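Peroxisomal acyl-coenzyme A oxidase 1 (Arabidopsis thaliana, PDB 1W07) catalyses the FAD-dependent desaturation of long- and medium-chain acyl-CoAs to 2-trans-enoyl-CoAs in peroxisomal beta-oxidation, passing the electrons to oxygen to give hydrogen peroxide. Local coordinates at residues 428-439 and 512-523. The protein carries 1 engineered substitution. Residues are numbered along the deposited sequence; the frame is centred on the assembly and turned at random.
Sequences VVLQLQVARFLM and FQELLADLVEAA. With FAD (flavin-adenine dinucleotide), chain I.
Arg436 lays its guanidinium flat over one face of the Phe512 ring, a cation-pi stack with the planes 10° apart and CZ 4.1 Å from the ring centroid. Arg436 CG touches the rim of the ring, 3.4 Å from Phe512 CZ, and the extended chain arches away at CD before the guanidinium comes back over the face near CE2. Leu519 CD1 covers the opposite face, 3.3 Å above the ring plane, while Met439 CG and Leu432 O lie at the edge. With CG anti to the backbone N (chi1 -166°), the Phe512 ring reaches in between Arg436 and Leu519. With an alanine in place of Phe512, the guanidinium is likely to lose its flat support and a gap to open between Arg436 and Leu519.

Ala523 enters as a knob into the hole formed by Gln431, Val434, Ala435 and Leu438, its CB 3.4 Å from Gln431 O. The small Ala435 and Ala523 are consistent with the close approach of the axes of 428-439 and 516-523, 8.2 Å at 82°. Leu432 divides its two methyls: CD2 packs tightly on Leu516 CD2, 3.4 Å away, and on Val520 CG2, whereas CD1 meets the adenine at FAD N1A (3.5 Å).

The contact joins the C-alpha1 and C-terminal acyl-CoA oxidase regions beside the FAD adenine; Leu516 packs on Thr329 of the second subunit, helix 370-398 touches Gln431, and helix 480-503 backs Met439 and Leu519.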
loop_
_atom_site.group_PDB
_atom_site.type_symbol
_atom_site.label_atom_id
_atom_site.label_comp_id
_atom_site.label_asym_id
_atom_site.label_seq_id
_atom_site.Cartn_x
_atom_site.Cartn_y
_atom_site.Cartn_z
ATOM N N VAL B 428 -13.258 6.084 -6.897
ATOM C CA VAL B 428 -14.353 5.237 -7.333
ATOM C C VAL B 428 -15.532 6.107 -7.752
ATOM O O VAL B 428 -16.209 5.822 -8.751
ATOM C CB VAL B 428 -14.778 4.275 -6.218
ATOM C CG1 VAL B 428 -16.046 3.543 -6.604
ATOM C CG2 VAL B 428 -13.656 3.287 -5.953
ATOM N N VAL B 429 -15.780 7.171 -6.995
ATOM C CA VAL B 429 -16.860 8.079 -7.329
ATOM C C VAL B 429 -16.602 8.696 -8.706
ATOM O O VAL B 429 -17.517 8.806 -9.520
ATOM C CB VAL B 429 -16.984 9.209 -6.282
ATOM C CG1 VAL B 429 -18.011 10.222 -6.744
ATOM C CG2 VAL B 429 -17.391 8.630 -4.933
ATOM N N LEU B 430 -15.358 9.096 -8.974
ATOM C CA LEU B 430 -15.021 9.702 -10.262
ATOM C C LEU B 430 -15.252 8.760 -11.443
ATOM O O LEU B 430 -15.722 9.187 -12.497
ATOM C CB LEU B 430 -13.560 10.187 -10.270
ATOM C CG LEU B 430 -13.293 11.414 -9.402
ATOM C CD1 LEU B 430 -11.791 11.680 -9.265
ATOM C CD2 LEU B 430 -14.007 12.604 -10.019
ATOM N N GLN B 431 -14.921 7.483 -11.264
ATOM C CA GLN B 431 -15.100 6.502 -12.324
ATOM C C GLN B 431 -16.581 6.240 -12.587
ATOM O O GLN B 431 -16.964 5.849 -13.692
ATOM C CB GLN B 431 -14.381 5.192 -11.981
ATOM C CG GLN B 431 -12.845 5.250 -12.121
ATOM C CD GLN B 431 -12.368 5.440 -13.562
ATOM O OE1 GLN B 431 -13.162 5.704 -14.467
ATOM N NE2 GLN B 431 -11.060 5.310 -13.776
ATOM N N LEU B 432 -17.424 6.463 -11.583
ATOM C CA LEU B 432 -18.857 6.261 -11.766
ATOM C C LEU B 432 -19.405 7.358 -12.669
ATOM O O LEU B 432 -20.354 7.144 -13.422
ATOM C CB LEU B 432 -19.575 6.269 -10.412
ATOM C CG LEU B 432 -19.319 5.021 -9.549
ATOM C CD1 LEU B 432 -19.870 5.237 -8.148
ATOM C CD2 LEU B 432 -19.967 3.817 -10.213
ATOM N N GLN B 433 -18.800 8.536 -12.596
ATOM C CA GLN B 433 -19.222 9.649 -13.435
ATOM C C GLN B 433 -18.898 9.295 -14.881
ATOM O O GLN B 433 -19.691 9.563 -15.789
ATOM C CB GLN B 433 -18.494 10.932 -13.024
ATOM C CG GLN B 433 -19.129 11.632 -11.828
ATOM C CD GLN B 433 -18.178 12.581 -11.118
ATOM O OE1 GLN B 433 -17.367 13.267 -11.751
ATOM N NE2 GLN B 433 -18.284 12.636 -9.798
ATOM N N VAL B 434 -17.736 8.684 -15.099
ATOM C CA VAL B 434 -17.340 8.283 -16.448
ATOM C C VAL B 434 -18.339 7.247 -16.952
ATOM O O VAL B 434 -18.777 7.302 -18.101
ATOM C CB VAL B 434 -15.913 7.672 -16.462
ATOM C CG1 VAL B 434 -15.587 7.107 -17.853
ATOM C CG2 VAL B 434 -14.895 8.737 -16.081
ATOM N N ALA B 435 -18.700 6.303 -16.087
ATOM C CA ALA B 435 -19.652 5.255 -16.452
ATOM C C ALA B 435 -20.964 5.884 -16.919
ATOM O O ALA B 435 -21.516 5.482 -17.945
ATOM C CB ALA B 435 -19.898 4.327 -15.267
ATOM N N ARG B 436 -21.470 6.863 -16.173
ATOM C CA ARG B 436 -22.708 7.525 -16.577
ATOM C C ARG B 436 -22.537 8.137 -17.972
ATOM O O ARG B 436 -23.422 8.027 -18.812
ATOM C CB ARG B 436 -23.089 8.619 -15.577
ATOM C CG ARG B 436 -23.592 8.109 -14.239
ATOM C CD ARG B 436 -24.056 9.267 -13.376
ATOM N NE ARG B 436 -24.320 8.879 -11.995
ATOM C CZ ARG B 436 -25.356 8.152 -11.583
ATOM N NH1 ARG B 436 -26.272 7.709 -12.438
ATOM N NH2 ARG B 436 -25.481 7.875 -10.293
ATOM N N PHE B 437 -21.398 8.780 -18.209
ATOM C CA PHE B 437 -21.110 9.391 -19.504
ATOM C C PHE B 437 -21.092 8.330 -20.609
ATOM O O PHE B 437 -21.621 8.542 -21.705
ATOM C CB PHE B 437 -19.755 10.106 -19.454
ATOM C CG PHE B 437 -19.269 10.593 -20.792
ATOM C CD1 PHE B 437 -19.873 11.680 -21.411
ATOM C CD2 PHE B 437 -18.216 9.951 -21.441
ATOM C CE1 PHE B 437 -19.442 12.126 -22.657
ATOM C CE2 PHE B 437 -17.772 10.389 -22.695
ATOM C CZ PHE B 437 -18.388 11.480 -23.302
ATOM N N LEU B 438 -20.483 7.185 -20.311
ATOM C CA LEU B 438 -20.403 6.105 -21.281
ATOM C C LEU B 438 -21.784 5.547 -21.570
ATOM O O LEU B 438 -22.102 5.245 -22.720
ATOM C CB LEU B 438 -19.483 4.982 -20.778
ATOM C CG LEU B 438 -17.977 5.307 -20.740
ATOM C CD1 LEU B 438 -17.222 4.131 -20.128
ATOM C CD2 LEU B 438 -17.471 5.610 -22.155
ATOM N N MET B 439 -22.604 5.416 -20.528
ATOM C CA MET B 439 -23.957 4.893 -20.695
ATOM C C MET B 439 -24.801 5.825 -21.559
ATOM O O MET B 439 -25.580 5.365 -22.391
ATOM C CB MET B 439 -24.627 4.683 -19.334
ATOM C CG MET B 439 -24.039 3.539 -18.508
ATOM S SD MET B 439 -24.047 1.930 -19.336
ATOM C CE MET B 439 -22.326 1.856 -19.948
ATOM N N PHE B 512 -28.622 0.859 -12.133
ATOM C CA PHE B 512 -27.302 1.476 -12.113
ATOM C C PHE B 512 -26.608 1.142 -10.790
ATOM O O PHE B 512 -25.425 0.793 -10.777
ATOM C CB PHE B 512 -27.423 2.995 -12.256
ATOM C CG PHE B 512 -26.117 3.684 -12.583
ATOM C CD1 PHE B 512 -25.719 3.853 -13.905
ATOM C CD2 PHE B 512 -25.278 4.143 -11.570
ATOM C CE1 PHE B 512 -24.514 4.463 -14.218
ATOM C CE2 PHE B 512 -24.058 4.761 -11.870
ATOM C CZ PHE B 512 -23.673 4.922 -13.195
ATOM N N GLN B 513 -27.348 1.250 -9.684
ATOM C CA GLN B 513 -26.818 0.966 -8.351
ATOM C C GLN B 513 -26.485 -0.511 -8.165
ATOM O O GLN B 513 -25.498 -0.864 -7.511
ATOM C CB GLN B 513 -27.821 1.405 -7.276
ATOM C CG GLN B 513 -28.009 2.917 -7.179
ATOM C CD GLN B 513 -26.689 3.679 -7.050
ATOM O OE1 GLN B 513 -25.830 3.332 -6.237
ATOM N NE2 GLN B 513 -26.536 4.735 -7.843
ATOM N N GLU B 514 -27.316 -1.375 -8.736
ATOM C CA GLU B 514 -27.103 -2.813 -8.648
ATOM C C GLU B 514 -25.823 -3.222 -9.389
ATOM O O GLU B 514 -25.066 -4.068 -8.913
ATOM C CB GLU B 514 -28.307 -3.540 -9.256
ATOM C CG GLU B 514 -28.283 -5.060 -9.139
ATOM C CD GLU B 514 -28.208 -5.534 -7.700
ATOM O OE1 GLU B 514 -28.800 -4.870 -6.828
ATOM O OE2 GLU B 514 -27.563 -6.573 -7.441
ATOM N N LEU B 515 -25.579 -2.611 -10.546
ATOM C CA LEU B 515 -24.417 -2.951 -11.354
ATOM C C LEU B 515 -23.222 -2.006 -11.198
ATOM O O LEU B 515 -22.365 -1.935 -12.086
ATOM C CB LEU B 515 -24.833 -3.021 -12.825
ATOM C CG LEU B 515 -26.022 -3.933 -13.163
ATOM C CD1 LEU B 515 -26.339 -3.808 -14.631
ATOM C CD2 LEU B 515 -25.704 -5.378 -12.832
ATOM N N LEU B 516 -23.147 -1.297 -10.077
ATOM C CA LEU B 516 -22.053 -0.349 -9.850
ATOM C C LEU B 516 -20.677 -0.924 -10.120
ATOM O O LEU B 516 -19.873 -0.293 -10.803
ATOM C CB LEU B 516 -22.074 0.206 -8.420
ATOM C CG LEU B 516 -23.003 1.373 -8.098
ATOM C CD1 LEU B 516 -22.625 1.937 -6.746
ATOM C CD2 LEU B 516 -22.889 2.464 -9.151
ATOM N N ALA B 517 -20.395 -2.109 -9.576
ATOM C CA ALA B 517 -19.091 -2.734 -9.763
ATOM C C ALA B 517 -18.806 -2.938 -11.255
ATOM O O ALA B 517 -17.716 -2.631 -11.738
ATOM C CB ALA B 517 -19.025 -4.088 -8.993
ATOM N N ASP B 518 -19.788 -3.438 -11.990
ATOM C CA ASP B 518 -19.604 -3.671 -13.423
ATOM C C ASP B 518 -19.360 -2.371 -14.178
ATOM O O ASP B 518 -18.563 -2.323 -15.121
ATOM C CB ASP B 518 -20.844 -4.362 -14.008
ATOM C CG ASP B 518 -21.002 -5.798 -13.538
ATOM O OD1 ASP B 518 -20.597 -6.113 -12.399
ATOM O OD2 ASP B 518 -21.549 -6.619 -14.304
ATOM N N LEU B 519 -20.060 -1.319 -13.766
ATOM C CA LEU B 519 -19.946 -0.032 -14.434
ATOM C C LEU B 519 -18.566 0.580 -14.249
ATOM O O LEU B 519 -18.017 1.174 -15.178
ATOM C CB LEU B 519 -21.042 0.914 -13.923
ATOM C CG LEU B 519 -22.465 0.513 -14.361
ATOM C CD1 LEU B 519 -23.526 1.223 -13.516
ATOM C CD2 LEU B 519 -22.627 0.843 -15.839
ATOM N N VAL B 520 -18.005 0.430 -13.055
ATOM C CA VAL B 520 -16.681 0.952 -12.759
ATOM C C VAL B 520 -15.625 0.215 -13.591
ATOM O O VAL B 520 -14.647 0.824 -14.052
ATOM C CB VAL B 520 -16.337 0.790 -11.256
ATOM C CG1 VAL B 520 -14.854 1.059 -11.030
ATOM C CG2 VAL B 520 -17.190 1.746 -10.432
ATOM N N GLU B 521 -15.796 -1.091 -13.771
ATOM C CA GLU B 521 -14.837 -1.867 -14.559
ATOM C C GLU B 521 -14.859 -1.419 -16.026
ATOM O O GLU B 521 -13.805 -1.334 -16.662
ATOM C CB GLU B 521 -15.147 -3.354 -14.469
ATOM C CG GLU B 521 -14.523 -4.026 -13.264
ATOM C CD GLU B 521 -14.878 -5.491 -13.177
ATOM O OE1 GLU B 521 -14.768 -6.193 -14.204
ATOM O OE2 GLU B 521 -15.254 -5.942 -12.083
ATOM N N ALA B 522 -16.048 -1.128 -16.562
ATOM C CA ALA B 522 -16.175 -0.680 -17.951
ATOM C C ALA B 522 -15.547 0.702 -18.133
ATOM O O ALA B 522 -14.930 0.982 -19.162
ATOM C CB ALA B 522 -17.659 -0.638 -18.373
ATOM N N ALA B 523 -15.726 1.565 -17.136
ATOM C CA ALA B 523 -15.173 2.912 -17.183
ATOM C C ALA B 523 -13.646 2.837 -17.126
ATOM O O ALA B 523 -12.950 3.599 -17.797
ATOM C CB ALA B 523 -15.724 3.745 -16.022
HETATM P PA FAD I . -16.249 9.563 0.573
HETATM O O1A FAD I . -16.617 10.258 -0.680
HETATM O O2A FAD I . -17.145 9.711 1.740
HETATM O O5B FAD I . -16.044 8.003 0.241
HETATM C C5B FAD I . -15.780 7.055 1.279
HETATM C C4B FAD I . -16.000 5.632 0.756
HETATM O O4B FAD I . -17.353 5.555 0.272
HETATM C C3B FAD I . -15.088 5.335 -0.438
HETATM O O3B FAD I . -14.867 3.926 -0.536
HETATM C C2B FAD I . -15.930 5.831 -1.613
HETATM O O2B FAD I . -15.606 5.098 -2.796
HETATM C C1B FAD I . -17.325 5.396 -1.156
HETATM N N9A FAD I . -18.378 6.209 -1.808
HETATM C C8A FAD I . -18.718 7.459 -1.491
HETATM N N7A FAD I . -19.700 7.873 -2.292
HETATM C C5A FAD I . -19.987 6.883 -3.130
HETATM C C6A FAD I . -20.909 6.729 -4.158
HETATM N N6A FAD I . -21.686 7.735 -4.543
HETATM N N1A FAD I . -20.967 5.500 -4.826
HETATM C C2A FAD I . -20.100 4.466 -4.458
HETATM N N3A FAD I . -19.229 4.654 -3.483
HETATM C C4A FAD I . -19.150 5.820 -2.818
HETATM N N1 FAD I . -10.578 19.480 1.012
HETATM C C2 FAD I . -10.640 20.872 0.863
HETATM O O2 FAD I . -11.729 21.431 0.758
HETATM N N3 FAD I . -9.449 21.613 0.850
HETATM C C4 FAD I . -8.214 20.967 0.989
HETATM O O4 FAD I . -7.173 21.625 0.942
HETATM C C4X FAD I . -8.165 19.587 1.160
HETATM N N5 FAD I . -6.943 18.933 1.381
HETATM C C5X FAD I . -6.883 17.550 1.571
HETATM C C6 FAD I . -5.678 16.941 1.902
HETATM C C7 FAD I . -5.638 15.585 2.204
HETATM C C7M FAD I . -4.297 14.956 2.577
HETATM C C8 FAD I . -6.815 14.828 2.169
HETATM C C8M FAD I . -6.800 13.334 2.496
HETATM C C9 FAD I . -8.015 15.441 1.827
HETATM C C9A FAD I . -8.064 16.798 1.526
HETATM N N10 FAD I . -9.278 17.442 1.251
HETATM C C10 FAD I . -9.338 18.843 1.162
HETATM C "C1'" FAD I . -10.547 16.677 1.163
HETATM C "C2'" FAD I . -10.630 15.954 -0.184
HETATM O "O2'" FAD I . -10.454 16.889 -1.251
HETATM C "C3'" FAD I . -11.929 15.174 -0.404
HETATM O "O3'" FAD I . -13.045 16.062 -0.295
HETATM C "C4'" FAD I . -12.110 14.032 0.598
HETATM O "O4'" FAD I . -10.858 13.432 0.940
HETATM C "C5'" FAD I . -13.038 12.979 -0.008
HETATM O "O5'" FAD I . -13.086 11.820 0.824
HETATM P P FAD I . -14.422 11.438 1.629
HETATM O O1P FAD I . -14.041 11.295 3.050
HETATM O O2P FAD I . -15.487 12.401 1.269
HETATM O O3P FAD I . -14.765 9.995 1.013
#